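Local coordinates for protein soluble lytic murein transglycosylase (PDB 5OHU) that cleaves the glycan strands of bacterial peptidoglycan as a lytic transglycosylase, acting both from strand ends and within strands, at residues M520-G525 with D548-L553; F474-R479 with G622-A627; A394-R399 with L441-R446; W453-I458 with A505-A510. All blocks are in the same frame, centred on the assembly; numbering follows the deposited sequence.

Overall arrangement
Following the chain from its N terminus, contact 3 closes the first loop, laying the connector 394-399 on helix 438-450. Helix 454-463 comes next and opens contact 4, and A457 packs on A445 between the two contacts. Contact 4 ties this helix start to the loop 505-510, joining the L domain to the SLT domain. Contact 2 opens at 474-479, before contact 4 has closed, and closes at 622-627 near the C terminus. The two therefore cross; they also touch, P475 and A477 lying against Y454 and F506, and they share a phosphate. Contact 1 is nested inside contact 2 and joins two parts of the SLT domain. There I551 packs on H478.

Contact 1: M520-G525 with D548-L553; sequences MQLMPG and DVNIRL
M520 and N550 make the one hydrogen bond between 520-525 and 548-553. The backbone N of M520 donates to N550 OD1 at 2.6 Å. The bond is short and bent, with an angle of 143° at the hydrogen. The donor also lies 22° from the plane of the N550 side-chain amide. CG of N550 is anti to the backbone N (chi1 -161°), on the side from which OD1 meets M520 N. The other end of this amide is held as well. ND2 donates to the backbone oxygens of T517 and L544. Three backbone bonds thus grip one buried side chain and fix which way its amide is turned.

The remaining contacts are van der Waals in kind. CB of M520 rests on the same OD1 at 3.3 Å. Further out, SD of M520 comes to 4.2 Å from CA of I551. L522 reaches the helix with a single methyl, CD1, which meets CB of L553 at 3.7 Å and the backbone O of N550 at 3.8 Å. The L522 and L553 side chains cross at about a right angle.

M520 also packs against I496, I499 and T500 of helix 493-504. The loop continues directly from G518 and L519, so M520 and Q521 complete the GLMQ sequence motif characteristic of family 1 lytic transglycosylases with their lysozyme-like fold.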
loop_
_atom_site.group_PDB
_atom_site.type_symbol
_atom_site.label_atom_id
_atom_site.label_comp_id
_atom_site.label_asym_id
_atom_site.label_seq_id
_atom_site.Cartn_x
_atom_site.Cartn_y
_atom_site.Cartn_z
ATOM N N MET A 520 -9.088 4.274 -17.039
ATOM C CA MET A 520 -7.921 3.502 -17.418
ATOM C C MET A 520 -6.618 4.167 -16.980
ATOM O O MET A 520 -5.537 3.680 -17.339
ATOM C CB MET A 520 -7.978 3.251 -18.927
ATOM C CG MET A 520 -9.005 2.175 -19.260
ATOM S SD MET A 520 -9.044 1.734 -21.023
ATOM C CE MET A 520 -7.933 0.293 -20.938
ATOM N N GLN A 521 -6.703 5.228 -16.162
ATOM C CA GLN A 521 -5.561 5.801 -15.439
ATOM C C GLN A 521 -4.450 6.207 -16.407
ATOM O O GLN A 521 -3.298 5.777 -16.308
ATOM C CB GLN A 521 -5.038 4.824 -14.365
ATOM C CG GLN A 521 -5.959 4.696 -13.160
ATOM C CD GLN A 521 -6.017 5.995 -12.352
ATOM O OE1 GLN A 521 -5.241 6.195 -11.413
ATOM N NE2 GLN A 521 -6.930 6.888 -12.733
ATOM N N LEU A 522 -4.827 7.028 -17.371
ATOM C CA LEU A 522 -3.898 7.468 -18.393
ATOM C C LEU A 522 -3.105 8.669 -17.904
ATOM O O LEU A 522 -3.662 9.602 -17.314
ATOM C CB LEU A 522 -4.641 7.834 -19.678
ATOM C CG LEU A 522 -5.465 6.719 -20.321
ATOM C CD1 LEU A 522 -6.225 7.251 -21.549
ATOM C CD2 LEU A 522 -4.545 5.558 -20.685
ATOM N N MET A 523 -1.807 8.634 -18.149
ATOM C CA MET A 523 -0.997 9.826 -17.987
ATOM C C MET A 523 -1.259 10.783 -19.147
ATOM O O MET A 523 -1.456 10.343 -20.285
ATOM C CB MET A 523 0.482 9.461 -17.916
ATOM C CG MET A 523 0.806 8.598 -16.708
ATOM S SD MET A 523 0.461 9.510 -15.178
ATOM C CE MET A 523 1.445 10.989 -15.401
ATOM N N PRO A 524 -1.272 12.089 -18.879
ATOM C CA PRO A 524 -1.713 13.046 -19.905
ATOM C C PRO A 524 -0.797 13.110 -21.105
ATOM O O PRO A 524 -1.276 13.327 -22.223
ATOM C CB PRO A 524 -1.742 14.383 -19.149
ATOM C CG PRO A 524 -1.753 14.004 -17.682
ATOM C CD PRO A 524 -0.969 12.741 -17.595
ATOM N N GLY A 525 0.510 12.948 -20.912
ATOM C CA GLY A 525 1.397 12.863 -22.056
ATOM C C GLY A 525 1.187 11.587 -22.846
ATOM O O GLY A 525 1.228 11.597 -24.076
ATOM N N ASP A 548 -16.067 7.883 -22.100
ATOM C CA ASP A 548 -15.866 7.393 -23.459
ATOM C C ASP A 548 -14.542 7.875 -24.043
ATOM O O ASP A 548 -13.913 7.152 -24.828
ATOM C CB ASP A 548 -17.029 7.810 -24.354
ATOM C CG ASP A 548 -18.280 7.002 -24.092
ATOM O OD1 ASP A 548 -18.219 6.051 -23.282
ATOM O OD2 ASP A 548 -19.321 7.307 -24.709
ATOM N N VAL A 549 -14.115 9.096 -23.698
ATOM C CA VAL A 549 -12.812 9.576 -24.155
ATOM C C VAL A 549 -11.696 8.757 -23.518
ATOM O O VAL A 549 -10.712 8.395 -24.175
ATOM C CB VAL A 549 -12.648 11.077 -23.850
ATOM C CG1 VAL A 549 -11.238 11.534 -24.200
ATOM C CG2 VAL A 549 -13.695 11.910 -24.601
ATOM N N ASN A 550 -11.841 8.449 -22.229
ATOM C CA ASN A 550 -10.848 7.639 -21.533
ATOM C C ASN A 550 -10.733 6.250 -22.156
ATOM O O ASN A 550 -9.626 5.754 -22.415
ATOM C CB ASN A 550 -11.229 7.526 -20.062
ATOM C CG ASN A 550 -10.070 7.118 -19.200
ATOM O OD1 ASN A 550 -9.859 5.927 -18.937
ATOM N ND2 ASN A 550 -9.313 8.112 -18.727
ATOM N N ILE A 551 -11.874 5.603 -22.390
ATOM C CA ILE A 551 -11.874 4.244 -22.919
ATOM C C ILE A 551 -11.302 4.208 -24.329
ATOM O O ILE A 551 -10.568 3.282 -24.692
ATOM C CB ILE A 551 -13.299 3.672 -22.874
ATOM C CG1 ILE A 551 -13.746 3.543 -21.420
ATOM C CG2 ILE A 551 -13.359 2.325 -23.618
ATOM C CD1 ILE A 551 -15.229 3.170 -21.282
ATOM N N ARG A 552 -11.621 5.212 -25.148
ATOM C CA ARG A 552 -11.132 5.215 -26.522
ATOM C C ARG A 552 -9.615 5.334 -26.564
ATOM O O ARG A 552 -8.944 4.594 -27.294
ATOM C CB ARG A 552 -11.779 6.349 -27.309
ATOM C CG ARG A 552 -13.220 6.079 -27.686
ATOM C CD ARG A 552 -13.883 7.331 -28.197
ATOM N NE ARG A 552 -13.409 7.684 -29.523
ATOM C CZ ARG A 552 -13.654 8.849 -30.109
ATOM N NH1 ARG A 552 -14.360 9.777 -29.470
ATOM N NH2 ARG A 552 -13.187 9.087 -31.330
ATOM N N LEU A 553 -9.057 6.274 -25.795
ATOM C CA LEU A 553 -7.604 6.400 -25.716
ATOM C C LEU A 553 -6.980 5.250 -24.949
ATOM O O LEU A 553 -5.908 4.770 -25.327
ATOM C CB LEU A 553 -7.215 7.733 -25.081
ATOM C CG LEU A 553 -7.730 8.901 -25.925
ATOM C CD1 LEU A 553 -7.589 10.271 -25.229
ATOM C CD2 LEU A 553 -6.971 8.897 -27.242
#

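Contact 2: F474-R479 with G622-A627; sequences FPMAHR and GQKLNA. With PO4 (phosphate ion), chain I; PO4 (phosphate ion), chain H.
The guanidinium of R479 has CD2 of L625 over one face, 4.0 Å from NE. NH2 lies 4.1 Å from the backbone O of K624, in an oblique position. The R479 and L625 side chains run antiparallel past one another. The H478 ring has a phosphate at each of two edges, near its plane; both phosphates probably come from the crystallisation liquor. NE2 donates to O2 of phosphate H at 3.0 Å, while the bond from ND1 to O3 of the other phosphate is very short and doubtful in detail. The F474 ring meets Y617 and Y621.

M476 carries the apolar part of the contact and crosses K624 and L625 obliquely. Its chain bends at chi2 (-80°) and chi3, and CE touches CD2 of L625 at 3.9 Å. CE of K624 lies 3.5 Å from the backbone O of F474, and its NZ forms a salt bridge with D471.

A type II beta turn, M476 to R479, leads into helix 479-488 beside the Schellman motif that ends helix 605-624 at N626.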
loop_
_atom_site.group_PDB
_atom_site.type_symbol
_atom_site.label_atom_id
_atom_site.label_comp_id
_atom_site.label_asym_id
_atom_site.label_seq_id
_atom_site.Cartn_x
_atom_site.Cartn_y
_atom_site.Cartn_z
ATOM N N PHE A 474 -17.339 -6.830 -9.700
ATOM C CA PHE A 474 -17.016 -6.688 -11.120
ATOM C C PHE A 474 -18.104 -5.891 -11.837
ATOM O O PHE A 474 -18.937 -6.433 -12.566
ATOM C CB PHE A 474 -16.768 -8.066 -11.739
ATOM C CG PHE A 474 -15.603 -8.756 -11.104
ATOM C CD1 PHE A 474 -14.320 -8.288 -11.341
ATOM C CD2 PHE A 474 -15.782 -9.774 -10.180
ATOM C CE1 PHE A 474 -13.222 -8.860 -10.721
ATOM C CE2 PHE A 474 -14.676 -10.362 -9.552
ATOM C CZ PHE A 474 -13.400 -9.895 -9.820
ATOM N N PRO A 475 -18.091 -4.575 -11.661
ATOM C CA PRO A 475 -19.090 -3.738 -12.329
ATOM C C PRO A 475 -18.949 -3.773 -13.846
ATOM O O PRO A 475 -17.876 -4.047 -14.399
ATOM C CB PRO A 475 -18.798 -2.332 -11.784
ATOM C CG PRO A 475 -17.475 -2.422 -11.093
ATOM C CD PRO A 475 -17.296 -3.830 -10.672
ATOM N N MET A 476 -20.061 -3.446 -14.524
ATOM C CA MET A 476 -20.140 -3.483 -15.982
ATOM C C MET A 476 -20.478 -2.126 -16.582
ATOM O O MET A 476 -21.036 -2.070 -17.682
ATOM C CB MET A 476 -21.181 -4.508 -16.430
ATOM C CG MET A 476 -20.894 -5.924 -15.978
ATOM S SD MET A 476 -19.660 -6.691 -17.036
ATOM C CE MET A 476 -20.580 -6.891 -18.556
ATOM N N ALA A 477 -20.187 -1.035 -15.880
ATOM C CA ALA A 477 -20.536 0.284 -16.395
ATOM C C ALA A 477 -19.778 0.581 -17.686
ATOM O O ALA A 477 -18.625 0.180 -17.856
ATOM C CB ALA A 477 -20.238 1.365 -15.354
ATOM N N HIS A 478 -20.437 1.296 -18.599
ATOM C CA HIS A 478 -19.855 1.702 -19.879
ATOM C C HIS A 478 -19.527 0.503 -20.754
ATOM O O HIS A 478 -18.626 0.562 -21.597
ATOM C CB HIS A 478 -18.620 2.583 -19.669
ATOM C CG HIS A 478 -18.858 3.688 -18.691
ATOM N ND1 HIS A 478 -19.577 4.821 -19.014
ATOM C CD2 HIS A 478 -18.512 3.820 -17.390
ATOM C CE1 HIS A 478 -19.647 5.610 -17.958
ATOM N NE2 HIS A 478 -19.012 5.024 -16.959
ATOM N N ARG A 479 -20.309 -0.563 -20.561
ATOM C CA ARG A 479 -20.136 -1.817 -21.279
ATOM C C ARG A 479 -20.104 -1.632 -22.795
ATOM O O ARG A 479 -19.276 -2.244 -23.484
ATOM C CB ARG A 479 -21.271 -2.765 -20.888
ATOM C CG ARG A 479 -21.298 -4.073 -21.652
ATOM C CD ARG A 479 -22.421 -4.962 -21.134
ATOM N NE ARG A 479 -22.478 -6.223 -21.862
ATOM C CZ ARG A 479 -23.066 -7.320 -21.402
ATOM N NH1 ARG A 479 -23.641 -7.312 -20.204
ATOM N NH2 ARG A 479 -23.072 -8.427 -22.138
ATOM N N GLY A 622 -14.917 -12.595 -18.704
ATOM C CA GLY A 622 -15.238 -13.497 -19.798
ATOM C C GLY A 622 -16.579 -14.179 -19.611
ATOM O O GLY A 622 -17.384 -14.262 -20.544
ATOM N N GLN A 623 -16.849 -14.660 -18.392
ATOM C CA GLN A 623 -18.156 -15.249 -18.116
ATOM C C GLN A 623 -19.264 -14.214 -18.263
ATOM O O GLN A 623 -20.265 -14.457 -18.945
ATOM C CB GLN A 623 -18.181 -15.871 -16.718
ATOM C CG GLN A 623 -19.084 -17.101 -16.608
ATOM C CD GLN A 623 -18.536 -18.299 -17.383
ATOM O OE1 GLN A 623 -17.326 -18.446 -17.550
ATOM N NE2 GLN A 623 -19.432 -19.158 -17.863
ATOM N N LYS A 624 -19.093 -13.040 -17.642
ATOM C CA LYS A 624 -20.129 -12.010 -17.697
ATOM C C LYS A 624 -20.365 -11.531 -19.119
ATOM O O LYS A 624 -21.472 -11.093 -19.450
ATOM C CB LYS A 624 -19.760 -10.825 -16.797
ATOM C CG LYS A 624 -19.819 -11.152 -15.302
ATOM C CD LYS A 624 -19.397 -9.966 -14.443
ATOM C CE LYS A 624 -20.566 -9.338 -13.693
ATOM N NZ LYS A 624 -21.218 -10.322 -12.762
ATOM N N LEU A 625 -19.344 -11.579 -19.961
ATOM C CA LEU A 625 -19.488 -11.167 -21.347
ATOM C C LEU A 625 -19.890 -12.313 -22.268
ATOM O O LEU A 625 -20.037 -12.085 -23.470
ATOM C CB LEU A 625 -18.186 -10.528 -21.846
ATOM C CG LEU A 625 -17.977 -9.133 -21.257
ATOM C CD1 LEU A 625 -16.526 -8.670 -21.375
ATOM C CD2 LEU A 625 -18.969 -8.138 -21.914
ATOM N N ASN A 626 -20.102 -13.517 -21.725
ATOM C CA ASN A 626 -20.394 -14.704 -22.528
ATOM C C ASN A 626 -19.329 -14.892 -23.604
ATOM O O ASN A 626 -19.620 -15.133 -24.781
ATOM C CB ASN A 626 -21.793 -14.636 -23.139
ATOM C CG ASN A 626 -22.179 -15.927 -23.823
ATOM O OD1 ASN A 626 -21.720 -17.006 -23.440
ATOM N ND2 ASN A 626 -23.004 -15.824 -24.855
ATOM N N ALA A 627 -18.075 -14.743 -23.189
ATOM C CA ALA A 627 -16.917 -14.848 -24.073
ATOM C C ALA A 627 -15.802 -15.448 -23.236
ATOM O O ALA A 627 -14.875 -14.752 -22.810
ATOM C CB ALA A 627 -16.538 -13.483 -24.648
HETATM P P PO4 I . -21.386 4.914 -22.103
HETATM O O1 PO4 I . -21.756 5.904 -23.182
HETATM O O2 PO4 I . -22.554 4.745 -21.157
HETATM O O3 PO4 I . -20.205 5.460 -21.335
HETATM O O4 PO4 I . -21.035 3.581 -22.726
HETATM P P PO4 H . -18.723 5.890 -13.279
HETATM O O1 PO4 H . -19.368 6.942 -14.145
HETATM O O2 PO4 H . -17.955 4.935 -14.162
HETATM O O3 PO4 H . -17.802 6.546 -12.276
HETATM O O4 PO4 H . -19.786 5.130 -12.527
#

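Contact 3: A394-R399 with L441-R446; sequences AHIDPR and LIAQAR
D397 and R399 form a salt bridge, OD2 to NH2 at 2.9 Å, directly after I396, the residue that packs on I442, A443 and R446. The other carboxylate oxygen of D397, OD1, accepts a weak bond from the backbone N of R399 at 3.4 Å. D397 thereby caps the start of helix 398-406, and its two oxygens hold both the backbone and the side chain of R399.

The contact with 441-446 itself is apolar. I396 divides its branches over one side of the helix. CG1 meets CG2 of I442 at 4.0 Å. The other branch, CG2, lies 4.2 Å from CB of A443. CD1 reaches CB of R446 at 4.1 Å, one helical turn after I442. CG2 of I442, anti to the backbone N, serves two partners, since CB of A394 also touches it, at 3.7 Å.

A394 also packs on Y466, and I442 on A464. The arrangement is that of an extended connector packing on a helix of the L domain, which belongs to the TPR clan, and then turning into a helix with D397 at its N-cap and P398 in its first turn.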
loop_
_atom_site.group_PDB
_atom_site.type_symbol
_atom_site.label_atom_id
_atom_site.label_comp_id
_atom_site.label_asym_id
_atom_site.label_seq_id
_atom_site.Cartn_x
_atom_site.Cartn_y
_atom_site.Cartn_z
ATOM N N ALA A 394 -24.524 -11.891 -1.057
ATOM C CA ALA A 394 -24.687 -12.229 0.350
ATOM C C ALA A 394 -26.119 -11.958 0.796
ATOM O O ALA A 394 -26.739 -10.977 0.378
ATOM C CB ALA A 394 -23.702 -11.434 1.211
ATOM N N HIS A 395 -26.661 -12.848 1.627
ATOM C CA HIS A 395 -27.967 -12.571 2.203
ATOM C C HIS A 395 -27.782 -11.735 3.458
ATOM O O HIS A 395 -27.022 -12.100 4.362
ATOM C CB HIS A 395 -28.757 -13.824 2.556
ATOM C CG HIS A 395 -29.762 -13.583 3.638
ATOM N ND1 HIS A 395 -29.539 -13.903 4.960
ATOM C CD2 HIS A 395 -30.965 -12.962 3.604
ATOM C CE1 HIS A 395 -30.590 -13.552 5.683
ATOM N NE2 HIS A 395 -31.468 -12.975 4.884
ATOM N N ILE A 396 -28.514 -10.633 3.529
ATOM C CA ILE A 396 -28.321 -9.610 4.544
ATOM C C ILE A 396 -29.524 -9.637 5.477
ATOM O O ILE A 396 -30.676 -9.571 5.027
ATOM C CB ILE A 396 -28.143 -8.228 3.897
ATOM C CG1 ILE A 396 -26.913 -8.232 2.980
ATOM C CG2 ILE A 396 -28.080 -7.135 4.954
ATOM C CD1 ILE A 396 -27.030 -7.315 1.783
ATOM N N ASP A 397 -29.255 -9.769 6.766
ATOM C CA ASP A 397 -30.262 -9.567 7.794
ATOM C C ASP A 397 -30.866 -8.172 7.645
ATOM O O ASP A 397 -30.119 -7.183 7.647
ATOM C CB ASP A 397 -29.608 -9.725 9.165
ATOM C CG ASP A 397 -30.602 -9.706 10.307
ATOM O OD1 ASP A 397 -31.826 -9.685 10.062
ATOM O OD2 ASP A 397 -30.139 -9.704 11.467
ATOM N N PRO A 398 -32.187 -8.045 7.482
ATOM C CA PRO A 398 -32.774 -6.699 7.367
ATOM C C PRO A 398 -32.461 -5.795 8.549
ATOM O O PRO A 398 -32.418 -4.571 8.380
ATOM C CB PRO A 398 -34.280 -6.981 7.248
ATOM C CG PRO A 398 -34.370 -8.349 6.680
ATOM C CD PRO A 398 -33.187 -9.106 7.249
ATOM N N ARG A 399 -32.223 -6.358 9.736
ATOM C CA ARG A 399 -31.911 -5.532 10.898
ATOM C C ARG A 399 -30.492 -4.981 10.831
ATOM O O ARG A 399 -30.246 -3.850 11.265
ATOM C CB ARG A 399 -32.122 -6.326 12.188
ATOM C CG ARG A 399 -33.574 -6.749 12.426
ATOM C CD ARG A 399 -33.766 -7.445 13.781
ATOM N NE ARG A 399 -32.576 -8.177 14.213
ATOM C CZ ARG A 399 -32.179 -9.344 13.711
ATOM N NH1 ARG A 399 -32.880 -9.932 12.744
ATOM N NH2 ARG A 399 -31.075 -9.923 14.172
ATOM N N LEU A 441 -20.180 -4.346 6.962
ATOM C CA LEU A 441 -19.412 -4.056 5.759
ATOM C C LEU A 441 -20.123 -4.563 4.511
ATOM O O LEU A 441 -20.146 -3.880 3.479
ATOM C CB LEU A 441 -18.024 -4.685 5.867
ATOM C CG LEU A 441 -17.055 -4.032 6.843
ATOM C CD1 LEU A 441 -15.806 -4.864 6.910
ATOM C CD2 LEU A 441 -16.731 -2.604 6.414
ATOM N N ILE A 442 -20.709 -5.761 4.591
ATOM C CA ILE A 442 -21.440 -6.322 3.462
ATOM C C ILE A 442 -22.671 -5.476 3.150
ATOM O O ILE A 442 -22.945 -5.157 1.985
ATOM C CB ILE A 442 -21.803 -7.795 3.747
ATOM C CG1 ILE A 442 -20.570 -8.695 3.582
ATOM C CG2 ILE A 442 -22.923 -8.260 2.842
ATOM C CD1 ILE A 442 -20.677 -10.016 4.297
ATOM N N ALA A 443 -23.415 -5.075 4.185
ATOM C CA ALA A 443 -24.561 -4.197 3.970
ATOM C C ALA A 443 -24.135 -2.874 3.344
ATOM O O ALA A 443 -24.792 -2.377 2.419
ATOM C CB ALA A 443 -25.295 -3.959 5.288
ATOM N N GLN A 444 -23.027 -2.294 3.825
ATOM C CA GLN A 444 -22.531 -1.051 3.242
ATOM C C GLN A 444 -22.161 -1.244 1.773
ATOM O O GLN A 444 -22.399 -0.357 0.942
ATOM C CB GLN A 444 -21.325 -0.543 4.030
ATOM C CG GLN A 444 -21.030 0.933 3.831
ATOM C CD GLN A 444 -19.649 1.319 4.306
ATOM O OE1 GLN A 444 -18.703 0.545 4.173
ATOM N NE2 GLN A 444 -19.519 2.521 4.871
ATOM N N ALA A 445 -21.579 -2.403 1.442
ATOM C CA ALA A 445 -21.242 -2.693 0.052
ATOM C C ALA A 445 -22.481 -2.664 -0.834
ATOM O O ALA A 445 -22.449 -2.107 -1.940
ATOM C CB ALA A 445 -20.537 -4.049 -0.056
ATOM N N ARG A 446 -23.588 -3.243 -0.361
ATOM C CA ARG A 446 -24.813 -3.231 -1.158
ATOM C C ARG A 446 -25.338 -1.814 -1.342
ATOM O O ARG A 446 -25.781 -1.451 -2.437
ATOM C CB ARG A 446 -25.884 -4.115 -0.520
ATOM C CG ARG A 446 -27.101 -4.364 -1.422
ATOM C CD ARG A 446 -26.732 -5.194 -2.656
ATOM N NE ARG A 446 -27.520 -4.828 -3.833
ATOM C CZ ARG A 446 -28.685 -5.380 -4.157
ATOM N NH1 ARG A 446 -29.207 -6.329 -3.393
ATOM N NH2 ARG A 446 -29.331 -4.981 -5.246
#

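Contact 4: W453-I458 with A505-A510. With PO4 (phosphate ion), chain H.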
loop_
_atom_site.group_PDB
_atom_site.type_symbol
_atom_site.label_atom_id
_atom_site.label_comp_id
_atom_site.label_asym_id
_atom_site.label_seq_id
_atom_site.Cartn_x
_atom_site.Cartn_y
_atom_site.Cartn_z
ATOM N N TRP A 453 -21.732 3.460 -6.869
ATOM C CA TRP A 453 -20.450 3.807 -6.281
ATOM C C TRP A 453 -19.601 2.548 -6.197
ATOM O O TRP A 453 -19.387 1.958 -5.134
ATOM C CB TRP A 453 -20.648 4.492 -4.951
ATOM C CG TRP A 453 -20.494 5.906 -5.197
ATOM C CD1 TRP A 453 -20.497 6.512 -6.420
ATOM C CD2 TRP A 453 -20.266 6.926 -4.239
ATOM N NE1 TRP A 453 -20.290 7.850 -6.280
ATOM C CE2 TRP A 453 -20.147 8.133 -4.946
ATOM C CE3 TRP A 453 -20.155 6.940 -2.847
ATOM C CZ2 TRP A 453 -19.934 9.341 -4.310
ATOM C CZ3 TRP A 453 -19.930 8.137 -2.216
ATOM C CH2 TRP A 453 -19.822 9.326 -2.946
ATOM N N TYR A 454 -19.072 2.185 -7.367
ATOM C CA TYR A 454 -18.468 0.877 -7.564
ATOM C C TYR A 454 -17.249 0.680 -6.683
ATOM O O TYR A 454 -17.121 -0.364 -6.034
ATOM C CB TYR A 454 -18.143 0.697 -9.049
ATOM C CG TYR A 454 -19.399 0.871 -9.883
ATOM C CD1 TYR A 454 -20.553 0.141 -9.579
ATOM C CD2 TYR A 454 -19.458 1.792 -10.933
ATOM C CE1 TYR A 454 -21.716 0.304 -10.306
ATOM C CE2 TYR A 454 -20.616 1.954 -11.663
ATOM C CZ TYR A 454 -21.740 1.210 -11.343
ATOM O OH TYR A 454 -22.895 1.364 -12.060
ATOM N N PHE A 455 -16.353 1.677 -6.613
ATOM C CA PHE A 455 -15.168 1.496 -5.772
ATOM C C PHE A 455 -15.504 1.457 -4.287
ATOM O O PHE A 455 -15.024 0.541 -3.597
ATOM C CB PHE A 455 -14.115 2.559 -6.082
ATOM C CG PHE A 455 -12.865 2.418 -5.264
ATOM C CD1 PHE A 455 -12.253 1.179 -5.124
ATOM C CD2 PHE A 455 -12.306 3.514 -4.632
ATOM C CE1 PHE A 455 -11.107 1.039 -4.363
ATOM C CE2 PHE A 455 -11.161 3.386 -3.876
ATOM C CZ PHE A 455 -10.558 2.147 -3.737
ATOM N N PRO A 456 -16.282 2.389 -3.722
ATOM C CA PRO A 456 -16.705 2.201 -2.321
ATOM C C PRO A 456 -17.298 0.822 -2.069
ATOM O O PRO A 456 -16.967 0.179 -1.069
ATOM C CB PRO A 456 -17.732 3.324 -2.117
ATOM C CG PRO A 456 -17.299 4.393 -3.057
ATOM C CD PRO A 456 -16.779 3.667 -4.274
ATOM N N ALA A 457 -18.162 0.348 -2.969
ATOM C CA ALA A 457 -18.741 -0.980 -2.817
ATOM C C ALA A 457 -17.668 -2.062 -2.868
ATOM O O ALA A 457 -17.648 -2.967 -2.022
ATOM C CB ALA A 457 -19.800 -1.209 -3.898
ATOM N N ILE A 458 -16.765 -1.982 -3.854
ATOM C CA ILE A 458 -15.662 -2.938 -3.955
ATOM C C ILE A 458 -14.794 -2.885 -2.701
ATOM O O ILE A 458 -14.389 -3.921 -2.159
ATOM C CB ILE A 458 -14.834 -2.652 -5.225
ATOM C CG1 ILE A 458 -15.590 -3.106 -6.485
ATOM C CG2 ILE A 458 -13.430 -3.286 -5.124
ATOM C CD1 ILE A 458 -15.072 -2.485 -7.776
ATOM N N ALA A 505 -11.261 0.689 -10.644
ATOM C CA ALA A 505 -12.466 0.071 -10.083
ATOM C C ALA A 505 -13.710 0.790 -10.592
ATOM O O ALA A 505 -14.684 0.995 -9.865
ATOM C CB ALA A 505 -12.424 0.056 -8.553
ATOM N N PHE A 506 -13.644 1.225 -11.849
ATOM C CA PHE A 506 -14.754 1.834 -12.568
ATOM C C PHE A 506 -15.200 3.170 -11.989
ATOM O O PHE A 506 -16.334 3.592 -12.212
ATOM C CB PHE A 506 -15.933 0.865 -12.657
ATOM C CG PHE A 506 -15.753 -0.175 -13.713
ATOM C CD1 PHE A 506 -15.035 -1.335 -13.442
ATOM C CD2 PHE A 506 -16.274 0.018 -14.989
ATOM C CE1 PHE A 506 -14.849 -2.292 -14.422
ATOM C CE2 PHE A 506 -16.106 -0.937 -15.972
ATOM C CZ PHE A 506 -15.391 -2.093 -15.691
ATOM N N MET A 507 -14.328 3.878 -11.285
ATOM C CA MET A 507 -14.597 5.264 -10.925
ATOM C C MET A 507 -13.964 6.159 -11.982
ATOM O O MET A 507 -12.740 6.312 -12.022
ATOM C CB MET A 507 -14.077 5.575 -9.527
ATOM C CG MET A 507 -14.706 4.688 -8.462
ATOM S SD MET A 507 -16.430 4.937 -7.895
ATOM C CE MET A 507 -17.447 4.313 -9.235
ATOM N N SER A 508 -14.805 6.747 -12.837
ATOM C CA SER A 508 -14.344 7.427 -14.040
ATOM C C SER A 508 -13.679 8.766 -13.761
ATOM O O SER A 508 -13.054 9.318 -14.672
ATOM C CB SER A 508 -15.511 7.635 -15.007
ATOM O OG SER A 508 -16.436 8.567 -14.484
ATOM N N ASP A 509 -13.812 9.306 -12.549
ATOM C CA ASP A 509 -13.151 10.546 -12.167
ATOM C C ASP A 509 -11.971 10.292 -11.246
ATOM O O ASP A 509 -11.461 11.233 -10.628
ATOM C CB ASP A 509 -14.143 11.506 -11.501
ATOM C CG ASP A 509 -14.910 10.861 -10.357
ATOM O OD1 ASP A 509 -14.784 9.632 -10.165
ATOM O OD2 ASP A 509 -15.654 11.583 -9.657
ATOM N N ALA A 510 -11.539 9.039 -11.131
ATOM C CA ALA A 510 -10.391 8.725 -10.296
ATOM C C ALA A 510 -9.148 9.421 -10.826
ATOM O O ALA A 510 -8.949 9.558 -12.038
ATOM C CB ALA A 510 -10.157 7.219 -10.249
HETATM P P PO4 H . -18.723 5.890 -13.279
HETATM O O1 PO4 H . -19.368 6.942 -14.145
HETATM O O2 PO4 H . -17.955 4.935 -14.162
HETATM O O3 PO4 H . -17.802 6.546 -12.276
HETATM O O4 PO4 H . -19.786 5.130 -12.527
#
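M507 leaves CB and at once packs on F455, its CG lying 3.2 Å from CB of F455, a tight fit. A bend at chi2 (-74°) places SD by the start of helix 454-463. There SD accepts a weak hydrogen bond from the backbone N of F455 at 3.5 Å, with an angle of 164°. SD also makes an oblique Met-aromatic contact with the five-membered ring of W453, 5.1 Å from its centroid. CE ends 3.3 Å from the backbone N of Y454 and 3.6 Å from CD2 of its ring.

CB of A505 touches both CD1 of F455 (3.6 Å) and CD1 of I458 (3.8 Å). S508 N donates to O3 of the phosphate that H478 also binds.

The loop 505-510 follows helix 493-504, against which F506 packs. It meets the first turn of helix 454-463, while W453 leans on helix 422-433 and P456 on A448 of helix 438-450.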